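Local coordinates for protein hydrazine synthase subunit alpha (Candidatus Kuenenia stuttgartiensis, PDB 5C2V) that catalyses the condensation of hydroxylamine with ammonia to hydrazine, the second half-reaction of the hydrazine synthase complex, and carries two c-type hemes, at residues S716-R721 with Y755-W760; D533-S538 with A725-N730; W720-A725 with K747-D752. All blocks are in the same frame, centred on the assembly; numbering follows the deposited sequence.

Contact 1: S716-R721 with Y755-W760; sequences SLLVWR and YAIVEW. With HEC (heme c), chain B.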
loop_
_atom_site.group_PDB
_atom_site.type_symbol
_atom_site.label_atom_id
_atom_site.label_comp_id
_atom_site.label_asym_id
_atom_site.label_seq_id
_atom_site.Cartn_x
_atom_site.Cartn_y
_atom_site.Cartn_z
ATOM N N SER D 716 21.983 0.296 -5.208
ATOM C CA SER D 716 22.150 1.263 -6.288
ATOM C C SER D 716 22.972 0.705 -7.448
ATOM O O SER D 716 24.065 0.175 -7.248
ATOM C CB SER D 716 22.800 2.541 -5.753
ATOM O OG SER D 716 21.978 3.153 -4.773
ATOM N N LEU D 717 22.434 0.840 -8.658
ATOM C CA LEU D 717 23.091 0.351 -9.868
ATOM C C LEU D 717 24.472 0.976 -10.042
ATOM O O LEU D 717 25.409 0.315 -10.493
ATOM C CB LEU D 717 22.218 0.633 -11.097
ATOM C CG LEU D 717 22.561 -0.051 -12.426
ATOM C CD1 LEU D 717 21.297 -0.272 -13.239
ATOM C CD2 LEU D 717 23.565 0.760 -13.235
ATOM N N LEU D 718 24.585 2.252 -9.687
ATOM C CA LEU D 718 25.855 2.964 -9.758
ATOM C C LEU D 718 26.919 2.263 -8.923
ATOM O O LEU D 718 28.044 2.053 -9.377
ATOM C CB LEU D 718 25.688 4.409 -9.286
ATOM C CG LEU D 718 26.963 5.244 -9.187
ATOM C CD1 LEU D 718 27.625 5.348 -10.547
ATOM C CD2 LEU D 718 26.663 6.626 -8.623
ATOM N N VAL D 719 26.549 1.896 -7.701
ATOM C CA VAL D 719 27.462 1.213 -6.794
ATOM C C VAL D 719 27.726 -0.213 -7.274
ATOM O O VAL D 719 28.843 -0.721 -7.155
ATOM C CB VAL D 719 26.907 1.189 -5.359
ATOM C CG1 VAL D 719 27.892 0.531 -4.412
ATOM C CG2 VAL D 719 26.595 2.602 -4.896
ATOM N N TRP D 720 26.692 -0.848 -7.819
ATOM C CA TRP D 720 26.826 -2.171 -8.425
ATOM C C TRP D 720 27.906 -2.170 -9.499
ATOM O O TRP D 720 28.691 -3.111 -9.606
ATOM C CB TRP D 720 25.494 -2.629 -9.028
ATOM C CG TRP D 720 24.557 -3.272 -8.048
ATOM C CD1 TRP D 720 24.191 -2.794 -6.825
ATOM C CD2 TRP D 720 23.851 -4.507 -8.223
ATOM N NE1 TRP D 720 23.308 -3.658 -6.222
ATOM C CE2 TRP D 720 23.083 -4.717 -7.061
ATOM C CE3 TRP D 720 23.796 -5.456 -9.248
ATOM C CZ2 TRP D 720 22.271 -5.838 -6.894
ATOM C CZ3 TRP D 720 22.989 -6.567 -9.081
ATOM C CH2 TRP D 720 22.238 -6.749 -7.914
ATOM N N ARG D 721 27.942 -1.102 -10.290
ATOM C CA ARG D 721 28.917 -0.982 -11.367
ATOM C C ARG D 721 30.293 -0.570 -10.854
ATOM O O ARG D 721 31.313 -1.048 -11.349
ATOM C CB ARG D 721 28.433 0.017 -12.420
ATOM C CG ARG D 721 27.228 -0.460 -13.213
ATOM C CD ARG D 721 27.449 -1.868 -13.743
ATOM N NE ARG D 721 28.687 -1.980 -14.509
ATOM C CZ ARG D 721 28.783 -1.736 -15.812
ATOM N NH1 ARG D 721 27.713 -1.362 -16.498
ATOM N NH2 ARG D 721 29.951 -1.863 -16.427
ATOM N N TYR D 755 33.962 5.106 -1.766
ATOM C CA TYR D 755 33.236 5.048 -0.504
ATOM C C TYR D 755 32.648 6.407 -0.145
ATOM O O TYR D 755 31.725 6.495 0.662
ATOM C CB TYR D 755 34.133 4.553 0.629
ATOM C CG TYR D 755 33.348 4.180 1.864
ATOM C CD1 TYR D 755 32.603 3.009 1.902
ATOM C CD2 TYR D 755 33.337 5.001 2.983
ATOM C CE1 TYR D 755 31.874 2.662 3.021
ATOM C CE2 TYR D 755 32.611 4.662 4.109
ATOM C CZ TYR D 755 31.881 3.491 4.122
ATOM O OH TYR D 755 31.155 3.144 5.238
ATOM N N ALA D 756 33.189 7.468 -0.735
ATOM C CA ALA D 756 32.589 8.787 -0.581
ATOM C C ALA D 756 31.245 8.796 -1.292
ATOM O O ALA D 756 30.256 9.320 -0.772
ATOM C CB ALA D 756 33.499 9.873 -1.127
ATOM N N ILE D 757 31.212 8.202 -2.482
ATOM C CA ILE D 757 29.956 8.054 -3.213
ATOM C C ILE D 757 28.975 7.176 -2.431
ATOM O O ILE D 757 27.788 7.504 -2.314
ATOM C CB ILE D 757 30.185 7.454 -4.614
ATOM C CG1 ILE D 757 31.074 8.379 -5.447
ATOM C CG2 ILE D 757 28.859 7.218 -5.320
ATOM C CD1 ILE D 757 31.337 7.875 -6.848
ATOM N N VAL D 758 29.480 6.069 -1.890
ATOM C CA VAL D 758 28.671 5.170 -1.069
ATOM C C VAL D 758 28.031 5.906 0.108
ATOM O O VAL D 758 26.824 5.794 0.342
ATOM C CB VAL D 758 29.508 3.992 -0.528
ATOM C CG1 VAL D 758 28.696 3.172 0.464
ATOM C CG2 VAL D 758 30.002 3.120 -1.673
ATOM N N GLU D 759 28.846 6.662 0.837
ATOM C CA GLU D 759 28.368 7.461 1.959
ATOM C C GLU D 759 27.322 8.473 1.514
ATOM O O GLU D 759 26.300 8.651 2.179
ATOM C CB GLU D 759 29.530 8.188 2.640
ATOM C CG GLU D 759 30.357 7.317 3.564
ATOM C CD GLU D 759 31.430 8.102 4.293
ATOM O OE1 GLU D 759 32.001 9.035 3.688
ATOM O OE2 GLU D 759 31.697 7.790 5.472
ATOM N N TRP D 760 27.588 9.132 0.390
ATOM C CA TRP D 760 26.660 10.113 -0.159
ATOM C C TRP D 760 25.290 9.499 -0.419
ATOM O O TRP D 760 24.266 10.073 -0.050
ATOM C CB TRP D 760 27.215 10.716 -1.451
ATOM C CG TRP D 760 26.210 11.534 -2.205
ATOM C CD1 TRP D 760 25.608 12.686 -1.786
ATOM C CD2 TRP D 760 25.693 11.265 -3.514
ATOM N NE1 TRP D 760 24.745 13.147 -2.751
ATOM C CE2 TRP D 760 24.781 12.293 -3.822
ATOM C CE3 TRP D 760 25.913 10.254 -4.454
ATOM C CZ2 TRP D 760 24.088 12.339 -5.030
ATOM C CZ3 TRP D 760 25.226 10.302 -5.653
ATOM C CH2 TRP D 760 24.325 11.336 -5.931
HETATM FE FE HEC B . 31.147 4.735 -17.302
HETATM C CHA HEC B . 28.637 2.763 -18.563
HETATM C CHB HEC B . 29.292 5.305 -14.472
HETATM C CHC HEC B . 33.716 6.630 -15.969
HETATM C CHD HEC B . 32.953 4.410 -20.211
HETATM N NA HEC B . 29.294 4.178 -16.657
HETATM C C1A HEC B . 28.452 3.293 -17.305
HETATM C C2A HEC B . 27.335 3.019 -16.423
HETATM C C3A HEC B . 27.512 3.716 -15.297
HETATM C C4A HEC B . 28.749 4.462 -15.418
HETATM C CMA HEC B . 26.565 3.725 -14.078
HETATM C CAA HEC B . 26.148 2.081 -16.733
HETATM C CBA HEC B . 25.046 2.863 -17.443
HETATM C CGA HEC B . 23.834 1.985 -17.612
HETATM O O1A HEC B . 22.704 2.530 -17.721
HETATM O O2A HEC B . 23.993 0.738 -17.627
HETATM N NB HEC B . 31.427 5.822 -15.571
HETATM C C1B HEC B . 30.571 5.820 -14.486
HETATM C C2B HEC B . 31.258 6.451 -13.375
HETATM C C3B HEC B . 32.474 6.823 -13.794
HETATM C C4B HEC B . 32.606 6.428 -15.180
HETATM C CMB HEC B . 30.666 6.670 -11.966
HETATM C CAB HEC B . 33.574 7.530 -12.969
HETATM C CBB HEC B . 34.179 6.547 -11.942
HETATM N NC HEC B . 32.988 5.393 -17.961
HETATM C C1C HEC B . 33.886 6.169 -17.254
HETATM C C2C HEC B . 35.089 6.311 -18.047
HETATM C C3C HEC B . 34.832 5.805 -19.261
HETATM C C4C HEC B . 33.537 5.146 -19.204
HETATM C CMC HEC B . 36.263 7.243 -17.673
HETATM C CAC HEC B . 35.788 5.793 -20.479
HETATM C CBC HEC B . 37.045 4.940 -20.191
HETATM N ND HEC B . 30.826 3.741 -19.124
HETATM C C1D HEC B . 31.751 3.732 -20.166
HETATM C C2D HEC B . 31.247 2.882 -21.220
HETATM C C3D HEC B . 29.898 2.345 -20.723
HETATM C C4D HEC B . 29.716 2.943 -19.407
HETATM C CMD HEC B . 31.934 2.569 -22.567
HETATM C CAD HEC B . 28.975 1.393 -21.530
HETATM C CBD HEC B . 28.266 0.323 -20.700
HETATM C CGD HEC B . 29.233 -0.502 -19.891
HETATM O O1D HEC B . 28.791 -1.112 -18.884
HETATM O O2D HEC B . 30.439 -0.555 -20.244
#
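Within the C-terminal cytochrome c domain, helix 717-722 packs against helix 751-762 through Leu718 and Val719, which meet Ile757 and Val758. The backbones come closest at Val719 and Val758, whose CA atoms are 7.1 Å apart. In the better-packed pair, Leu718 CD2 sits 4.0 Å from Ile757 CG2, the two side chains crossing at about a right angle. The valines meet more loosely, through the CG1 of Val719 and the CG2 of Val758, and Val719 also touches Ile761 one turn further along.

Leu718 works on two fronts. With CG turned anti to the backbone N (chi1 175°), its two methyls part between helix 751-762 and the heme: CD2 goes to Ile757, while CD1 lies 3.6 Å from the heme methyl CMB. Further along the same helix, Arg721 bends back at chi2 and chi3 to bring its guanidinium edge to a heme propionate. Arg721 NH1 and NH2 both donate to the one oxygen O1D, at 2.6 Å and 2.8 Å, and the carboxylate carbon CGD lies in the guanidinium plane. Sharing a single acceptor bends both bonds. Arg733 and Tyr707 also hydrogen-bond to the heme. An apolar helix-helix seam running into a cofactor pocket, with an arginine holding a propionate, is consistent with a helical c-type cytochrome domain, here around the bis-histidine heme.

Contact 2: D533-S538 with A725-N730; sequences DDKGMS and AELSAN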
loop_
_atom_site.group_PDB
_atom_site.type_symbol
_atom_site.label_atom_id
_atom_site.label_comp_id
_atom_site.label_asym_id
_atom_site.label_seq_id
_atom_site.Cartn_x
_atom_site.Cartn_y
_atom_site.Cartn_z
ATOM N N ASP D 533 27.583 -3.872 6.297
ATOM C CA ASP D 533 28.255 -5.120 5.944
ATOM C C ASP D 533 29.767 -4.921 5.880
ATOM O O ASP D 533 30.275 -3.867 6.260
ATOM C CB ASP D 533 27.728 -5.672 4.612
ATOM C CG ASP D 533 27.840 -4.675 3.467
ATOM O OD1 ASP D 533 28.519 -3.637 3.620
ATOM O OD2 ASP D 533 27.245 -4.939 2.401
ATOM N N ASP D 534 30.482 -5.929 5.391
ATOM C CA ASP D 534 31.942 -5.891 5.397
ATOM C C ASP D 534 32.519 -4.955 4.334
ATOM O O ASP D 534 33.726 -4.718 4.304
ATOM C CB ASP D 534 32.515 -7.303 5.225
ATOM C CG ASP D 534 32.109 -7.947 3.914
ATOM O OD1 ASP D 534 31.008 -7.642 3.411
ATOM O OD2 ASP D 534 32.892 -8.769 3.391
ATOM N N LYS D 535 31.667 -4.438 3.454
ATOM C CA LYS D 535 32.105 -3.420 2.501
ATOM C C LYS D 535 31.761 -2.005 2.967
ATOM O O LYS D 535 32.129 -1.026 2.318
ATOM C CB LYS D 535 31.500 -3.680 1.120
ATOM C CG LYS D 535 32.078 -4.903 0.427
ATOM C CD LYS D 535 31.625 -5.002 -1.020
ATOM C CE LYS D 535 32.305 -6.166 -1.722
ATOM N NZ LYS D 535 33.791 -6.044 -1.680
ATOM N N GLY D 536 31.062 -1.900 4.094
ATOM C CA GLY D 536 30.737 -0.605 4.667
ATOM C C GLY D 536 29.450 0.014 4.154
ATOM O O GLY D 536 29.279 1.232 4.208
ATOM N N MET D 537 28.541 -0.819 3.660
ATOM C CA MET D 537 27.285 -0.331 3.099
ATOM C C MET D 537 26.094 -0.709 3.976
ATOM O O MET D 537 26.113 -1.738 4.651
ATOM C CB MET D 537 27.091 -0.876 1.682
ATOM C CG MET D 537 28.219 -0.515 0.727
ATOM S SD MET D 537 27.985 -1.176 -0.933
ATOM C CE MET D 537 27.966 -2.934 -0.595
ATOM N N SER D 538 25.057 0.123 3.960
ATOM C CA SER D 538 23.898 -0.101 4.816
ATOM C C SER D 538 23.001 -1.217 4.289
ATOM O O SER D 538 22.472 -1.136 3.180
ATOM C CB SER D 538 23.088 1.190 4.959
ATOM O OG SER D 538 21.894 0.966 5.689
ATOM N N ALA D 725 29.930 -5.957 -9.210
ATOM C CA ALA D 725 29.418 -7.187 -8.611
ATOM C C ALA D 725 27.952 -7.018 -8.228
ATOM O O ALA D 725 27.453 -5.894 -8.173
ATOM C CB ALA D 725 30.246 -7.574 -7.396
ATOM N N GLU D 726 27.258 -8.121 -7.962
ATOM C CA GLU D 726 25.891 -8.008 -7.471
ATOM C C GLU D 726 25.917 -7.995 -5.943
ATOM O O GLU D 726 26.204 -8.997 -5.287
ATOM C CB GLU D 726 24.999 -9.135 -8.024
ATOM C CG GLU D 726 25.451 -10.565 -7.756
ATOM C CD GLU D 726 24.466 -11.589 -8.300
ATOM O OE1 GLU D 726 23.274 -11.523 -7.928
ATOM O OE2 GLU D 726 24.882 -12.462 -9.091
ATOM N N LEU D 727 25.629 -6.823 -5.390
ATOM C CA LEU D 727 25.821 -6.561 -3.970
ATOM C C LEU D 727 24.665 -7.034 -3.091
ATOM O O LEU D 727 24.885 -7.542 -1.991
ATOM C CB LEU D 727 26.070 -5.068 -3.761
ATOM C CG LEU D 727 27.333 -4.572 -4.470
ATOM C CD1 LEU D 727 27.474 -3.067 -4.354
ATOM C CD2 LEU D 727 28.566 -5.273 -3.917
ATOM N N SER D 728 23.438 -6.863 -3.570
ATOM C CA SER D 728 22.267 -7.195 -2.765
ATOM C C SER D 728 21.341 -8.187 -3.458
ATOM O O SER D 728 21.607 -8.629 -4.576
ATOM C CB SER D 728 21.490 -5.926 -2.415
ATOM O OG SER D 728 20.903 -5.354 -3.570
ATOM N N ALA D 729 20.249 -8.531 -2.782
ATOM C CA ALA D 729 19.269 -9.463 -3.321
ATOM C C ALA D 729 18.166 -8.719 -4.065
ATOM O O ALA D 729 17.210 -9.326 -4.546
ATOM C CB ALA D 729 18.677 -10.316 -2.210
ATOM N N ASN D 730 18.300 -7.400 -4.151
ATOM C CA ASN D 730 17.364 -6.600 -4.928
ATOM C C ASN D 730 18.054 -6.011 -6.150
ATOM O O ASN D 730 18.876 -5.101 -6.033
ATOM C CB ASN D 730 16.764 -5.482 -4.073
ATOM C CG ASN D 730 16.221 -5.987 -2.751
ATOM O OD1 ASN D 730 15.135 -6.563 -2.690
ATOM N ND2 ASN D 730 16.977 -5.769 -1.682
#
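Met537 and Leu727 make the close part of this contact, where a hairpin of the middle domain meets a loop of the cytochrome c domain. The two side chains cross at about a right angle, and Leu727 CD1 nestles against the end of the thioether, 3.8 Å from Met537 CE and 3.9 Å from Met537 SD. Leu727 CD2 adds a slightly longer touch on the same methyl. The methionine chain turns at its last torsion (chi3 -61°), which brings CE round to the leucine fork.

Toward the outside the packing thins. Lys535 passes Leu727 with its aliphatic part alone, CD lying 4.2 Å from Leu727 CD2, while its NZ goes on to a weak hydrogen bond with Asn604. Lys535 and Leu727 are both partly exposed, and the loop on either side of Leu727 carries exposed residues, Glu726 and Ala729.

The methionine is presented by a well-fastened turn. Asp533 to Gly536 form a type I turn followed by a G1 bulge: Gly536 N bonds to Asp533 O at 3.0 Å, Asp533 N bonds to Met537 O at 3.1 Å, and Gly536 takes a positive phi. Asp533 folds its carboxylate back over the loop, and OD1 accepts Met537 N at 2.8 Å and 163° on its syn side, 29° out of the carboxylate plane. A weak bond comes from Lys535 N, and OD2 is salt-bridged to Lys452.

The turn joins strands 527-532 and 538-541, and the loop follows helix 717-722. Met537 and Leu727 both rest on Val719 of that helix, while Gly536 O reaches Tyr755 OH on helix 751-762.

Contact 3: W720-A725 with K747-D752; sequences WRLYEA and KFLTQD. With HEC (heme c), chain B.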
loop_
_atom_site.group_PDB
_atom_site.type_symbol
_atom_site.label_atom_id
_atom_site.label_comp_id
_atom_site.label_asym_id
_atom_site.label_seq_id
_atom_site.Cartn_x
_atom_site.Cartn_y
_atom_site.Cartn_z
ATOM N N TRP D 720 26.692 -0.848 -7.819
ATOM C CA TRP D 720 26.826 -2.171 -8.425
ATOM C C TRP D 720 27.906 -2.170 -9.499
ATOM O O TRP D 720 28.691 -3.111 -9.606
ATOM C CB TRP D 720 25.494 -2.629 -9.028
ATOM C CG TRP D 720 24.557 -3.272 -8.048
ATOM C CD1 TRP D 720 24.191 -2.794 -6.825
ATOM C CD2 TRP D 720 23.851 -4.507 -8.223
ATOM N NE1 TRP D 720 23.308 -3.658 -6.222
ATOM C CE2 TRP D 720 23.083 -4.717 -7.061
ATOM C CE3 TRP D 720 23.796 -5.456 -9.248
ATOM C CZ2 TRP D 720 22.271 -5.838 -6.894
ATOM C CZ3 TRP D 720 22.989 -6.567 -9.081
ATOM C CH2 TRP D 720 22.238 -6.749 -7.914
ATOM N N ARG D 721 27.942 -1.102 -10.290
ATOM C CA ARG D 721 28.917 -0.982 -11.367
ATOM C C ARG D 721 30.293 -0.570 -10.854
ATOM O O ARG D 721 31.313 -1.048 -11.349
ATOM C CB ARG D 721 28.433 0.017 -12.420
ATOM C CG ARG D 721 27.228 -0.460 -13.213
ATOM C CD ARG D 721 27.449 -1.868 -13.743
ATOM N NE ARG D 721 28.687 -1.980 -14.509
ATOM C CZ ARG D 721 28.783 -1.736 -15.812
ATOM N NH1 ARG D 721 27.713 -1.362 -16.498
ATOM N NH2 ARG D 721 29.951 -1.863 -16.427
ATOM N N LEU D 722 30.318 0.318 -9.867
ATOM C CA LEU D 722 31.579 0.778 -9.300
ATOM C C LEU D 722 32.315 -0.353 -8.584
ATOM O O LEU D 722 33.540 -0.341 -8.496
ATOM C CB LEU D 722 31.347 1.951 -8.345
ATOM C CG LEU D 722 31.041 3.292 -9.017
ATOM C CD1 LEU D 722 30.650 4.341 -7.988
ATOM C CD2 LEU D 722 32.231 3.762 -9.839
ATOM N N TYR D 723 31.566 -1.314 -8.050
ATOM C CA TYR D 723 32.177 -2.507 -7.468
ATOM C C TYR D 723 32.176 -3.702 -8.426
ATOM O O TYR D 723 32.769 -4.739 -8.127
ATOM C CB TYR D 723 31.463 -2.887 -6.169
ATOM C CG TYR D 723 31.766 -1.967 -5.008
ATOM C CD1 TYR D 723 31.148 -0.730 -4.896
ATOM C CD2 TYR D 723 32.668 -2.339 -4.019
ATOM C CE1 TYR D 723 31.419 0.114 -3.836
ATOM C CE2 TYR D 723 32.947 -1.502 -2.953
ATOM C CZ TYR D 723 32.321 -0.278 -2.868
ATOM O OH TYR D 723 32.594 0.559 -1.810
ATOM N N GLU D 724 31.529 -3.537 -9.580
ATOM C CA GLU D 724 31.406 -4.594 -10.589
ATOM C C GLU D 724 30.987 -5.952 -10.018
ATOM O O GLU D 724 31.613 -6.972 -10.306
ATOM C CB GLU D 724 32.720 -4.751 -11.360
ATOM C CG GLU D 724 33.074 -3.568 -12.254
ATOM C CD GLU D 724 32.146 -3.423 -13.451
ATOM O OE1 GLU D 724 32.223 -2.383 -14.138
ATOM O OE2 GLU D 724 31.345 -4.347 -13.714
ATOM N N ALA D 725 29.930 -5.957 -9.210
ATOM C CA ALA D 725 29.418 -7.187 -8.611
ATOM C C ALA D 725 27.952 -7.018 -8.228
ATOM O O ALA D 725 27.453 -5.894 -8.173
ATOM C CB ALA D 725 30.246 -7.574 -7.396
ATOM N N LYS D 747 38.073 -0.146 -11.151
ATOM C CA LYS D 747 39.406 0.407 -10.921
ATOM C C LYS D 747 39.549 1.896 -11.259
ATOM O O LYS D 747 40.645 2.451 -11.170
ATOM C CB LYS D 747 40.438 -0.420 -11.688
ATOM C CG LYS D 747 40.491 -1.853 -11.182
ATOM C CD LYS D 747 41.641 -2.652 -11.755
ATOM C CE LYS D 747 41.663 -4.043 -11.136
ATOM N NZ LYS D 747 42.770 -4.888 -11.656
ATOM N N PHE D 748 38.453 2.540 -11.650
ATOM C CA PHE D 748 38.483 3.964 -11.987
ATOM C C PHE D 748 38.694 4.862 -10.768
ATOM O O PHE D 748 39.303 5.927 -10.874
ATOM C CB PHE D 748 37.190 4.374 -12.697
ATOM C CG PHE D 748 37.120 3.934 -14.130
ATOM C CD1 PHE D 748 38.263 3.883 -14.910
ATOM C CD2 PHE D 748 35.910 3.575 -14.698
ATOM C CE1 PHE D 748 38.202 3.479 -16.229
ATOM C CE2 PHE D 748 35.841 3.169 -16.018
ATOM C CZ PHE D 748 36.989 3.121 -16.784
ATOM N N LEU D 749 38.189 4.431 -9.618
ATOM C CA LEU D 749 38.247 5.239 -8.404
ATOM C C LEU D 749 39.119 4.600 -7.335
ATOM O O LEU D 749 39.310 3.384 -7.323
ATOM C CB LEU D 749 36.841 5.462 -7.839
ATOM C CG LEU D 749 35.810 6.176 -8.711
ATOM C CD1 LEU D 749 34.474 6.264 -7.988
ATOM C CD2 LEU D 749 36.304 7.559 -9.087
ATOM N N THR D 750 39.648 5.424 -6.435
ATOM C CA THR D 750 40.307 4.906 -5.246
ATOM C C THR D 750 39.228 4.490 -4.253
ATOM O O THR D 750 38.039 4.676 -4.513
ATOM C CB THR D 750 41.247 5.944 -4.603
ATOM O OG1 THR D 750 40.484 7.068 -4.147
ATOM C CG2 THR D 750 42.290 6.416 -5.607
ATOM N N GLN D 751 39.633 3.938 -3.116
ATOM C CA GLN D 751 38.667 3.470 -2.130
ATOM C C GLN D 751 37.957 4.645 -1.465
ATOM O O GLN D 751 36.761 4.579 -1.174
ATOM C CB GLN D 751 39.350 2.593 -1.077
ATOM C CG GLN D 751 38.419 2.093 0.020
ATOM C CD GLN D 751 37.357 1.138 -0.494
ATOM O OE1 GLN D 751 37.502 0.542 -1.562
ATOM N NE2 GLN D 751 36.277 0.990 0.266
ATOM N N ASP D 752 38.699 5.726 -1.244
ATOM C CA ASP D 752 38.160 6.911 -0.584
ATOM C C ASP D 752 37.070 7.585 -1.416
ATOM O O ASP D 752 36.039 7.992 -0.883
ATOM C CB ASP D 752 39.281 7.908 -0.285
ATOM C CG ASP D 752 40.316 7.349 0.673
ATOM O OD1 ASP D 752 39.957 6.481 1.497
ATOM O OD2 ASP D 752 41.487 7.779 0.606
HETATM FE FE HEC B . 31.147 4.735 -17.302
HETATM C CHA HEC B . 28.637 2.763 -18.563
HETATM C CHB HEC B . 29.292 5.305 -14.472
HETATM C CHC HEC B . 33.716 6.630 -15.969
HETATM C CHD HEC B . 32.953 4.410 -20.211
HETATM N NA HEC B . 29.294 4.178 -16.657
HETATM C C1A HEC B . 28.452 3.293 -17.305
HETATM C C2A HEC B . 27.335 3.019 -16.423
HETATM C C3A HEC B . 27.512 3.716 -15.297
HETATM C C4A HEC B . 28.749 4.462 -15.418
HETATM C CMA HEC B . 26.565 3.725 -14.078
HETATM C CAA HEC B . 26.148 2.081 -16.733
HETATM C CBA HEC B . 25.046 2.863 -17.443
HETATM C CGA HEC B . 23.834 1.985 -17.612
HETATM O O1A HEC B . 22.704 2.530 -17.721
HETATM O O2A HEC B . 23.993 0.738 -17.627
HETATM N NB HEC B . 31.427 5.822 -15.571
HETATM C C1B HEC B . 30.571 5.820 -14.486
HETATM C C2B HEC B . 31.258 6.451 -13.375
HETATM C C3B HEC B . 32.474 6.823 -13.794
HETATM C C4B HEC B . 32.606 6.428 -15.180
HETATM C CMB HEC B . 30.666 6.670 -11.966
HETATM C CAB HEC B . 33.574 7.530 -12.969
HETATM C CBB HEC B . 34.179 6.547 -11.942
HETATM N NC HEC B . 32.988 5.393 -17.961
HETATM C C1C HEC B . 33.886 6.169 -17.254
HETATM C C2C HEC B . 35.089 6.311 -18.047
HETATM C C3C HEC B . 34.832 5.805 -19.261
HETATM C C4C HEC B . 33.537 5.146 -19.204
HETATM C CMC HEC B . 36.263 7.243 -17.673
HETATM C CAC HEC B . 35.788 5.793 -20.479
HETATM C CBC HEC B . 37.045 4.940 -20.191
HETATM N ND HEC B . 30.826 3.741 -19.124
HETATM C C1D HEC B . 31.751 3.732 -20.166
HETATM C C2D HEC B . 31.247 2.882 -21.220
HETATM C C3D HEC B . 29.898 2.345 -20.723
HETATM C C4D HEC B . 29.716 2.943 -19.407
HETATM C CMD HEC B . 31.934 2.569 -22.567
HETATM C CAD HEC B . 28.975 1.393 -21.530
HETATM C CBD HEC B . 28.266 0.323 -20.700
HETATM C CGD HEC B . 29.233 -0.502 -19.891
HETATM O O1D HEC B . 28.791 -1.112 -18.884
HETATM O O2D HEC B . 30.439 -0.555 -20.244
HETATM O O HOH W 1 34.004 -0.847 0.823
#
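Leu722 and Leu749 cross obliquely beside the bis-histidine heme, with Leu722 CD2 3.8 Å from Leu749 CD1. Leu749 stands with its fork against the thioether-bearing side of the porphyrin: its CG, turned anti to the carbonyl carbon (chi1 -60°), is 3.6 Å from heme CBB and carries both methyls to that same carbon. Leu722 CD2 also reaches the neighbouring heme methyl CMB, giving that one branch two apolar partners. Next door, Phe748 lies nearly parallel to the porphyrin over the outer part of pyrrole C, its CE2 3.8 Å from heme C1C, while the methyl CMC sits over one ring face, offset toward the rim. The ring also meets the axial ligand His745 edge-to-face.

Away from the heme the chemistry turns polar. The Tyr723 side chain starts out away from 747-752, yet its hydroxyl ends near the amide of Gln751, and a water bridges the two, accepting from Gln751 NE2 at 3.0 Å and, weakly, from Tyr723 OH at 3.3 Å. Arg754 ties this corner together, donating to Gln751 OE1 and making a cation-pi contact with the Tyr723 ring.

Helix 717-722 ends here in a Schellman motif, with Glu724 as the positive-phi C' residue and Ala725 N bonded to Trp720 O at 3.1 Å. The reversal leaves Glu724 edge to edge with Arg721: OE1 uses its syn lone pair for Arg721 NH2 at 3.3 Å and 160°, only 7° out of the guanidinium plane. OE1 also accepts the backbone N of His745, and OE2 pairs with Arg742. Glu724 is thus a second-shell clamp between the propionate-binding arginine and the axial-histidine loop, and its negative charge probably offsets part of that of Arg721 and Arg742, while the leucines and Phe748 give the heme edge an apolar lining.

Contacts 1 and 3 are two ends of one buried layer: both use helices 717-722 and 751-762, share Trp720 and Arg721, and touch the same heme. They join directly where Ile757 CD1 lies 3.7 Å from Leu749 CD1. Between the segments contact 1 is aliphatic, while contact 3 adds a water bridge and, within 720-725, a salt bridge of Arg721, whose propionate bonds both contacts share. Contact 2 lies nearer the surface, does not reach the heme, and is an interdomain contact with a single small apolar patch. It continues the chain of contact 3 through Ala725 and is tied to contact 1 by Tyr755 OH bonding to Gly536 O.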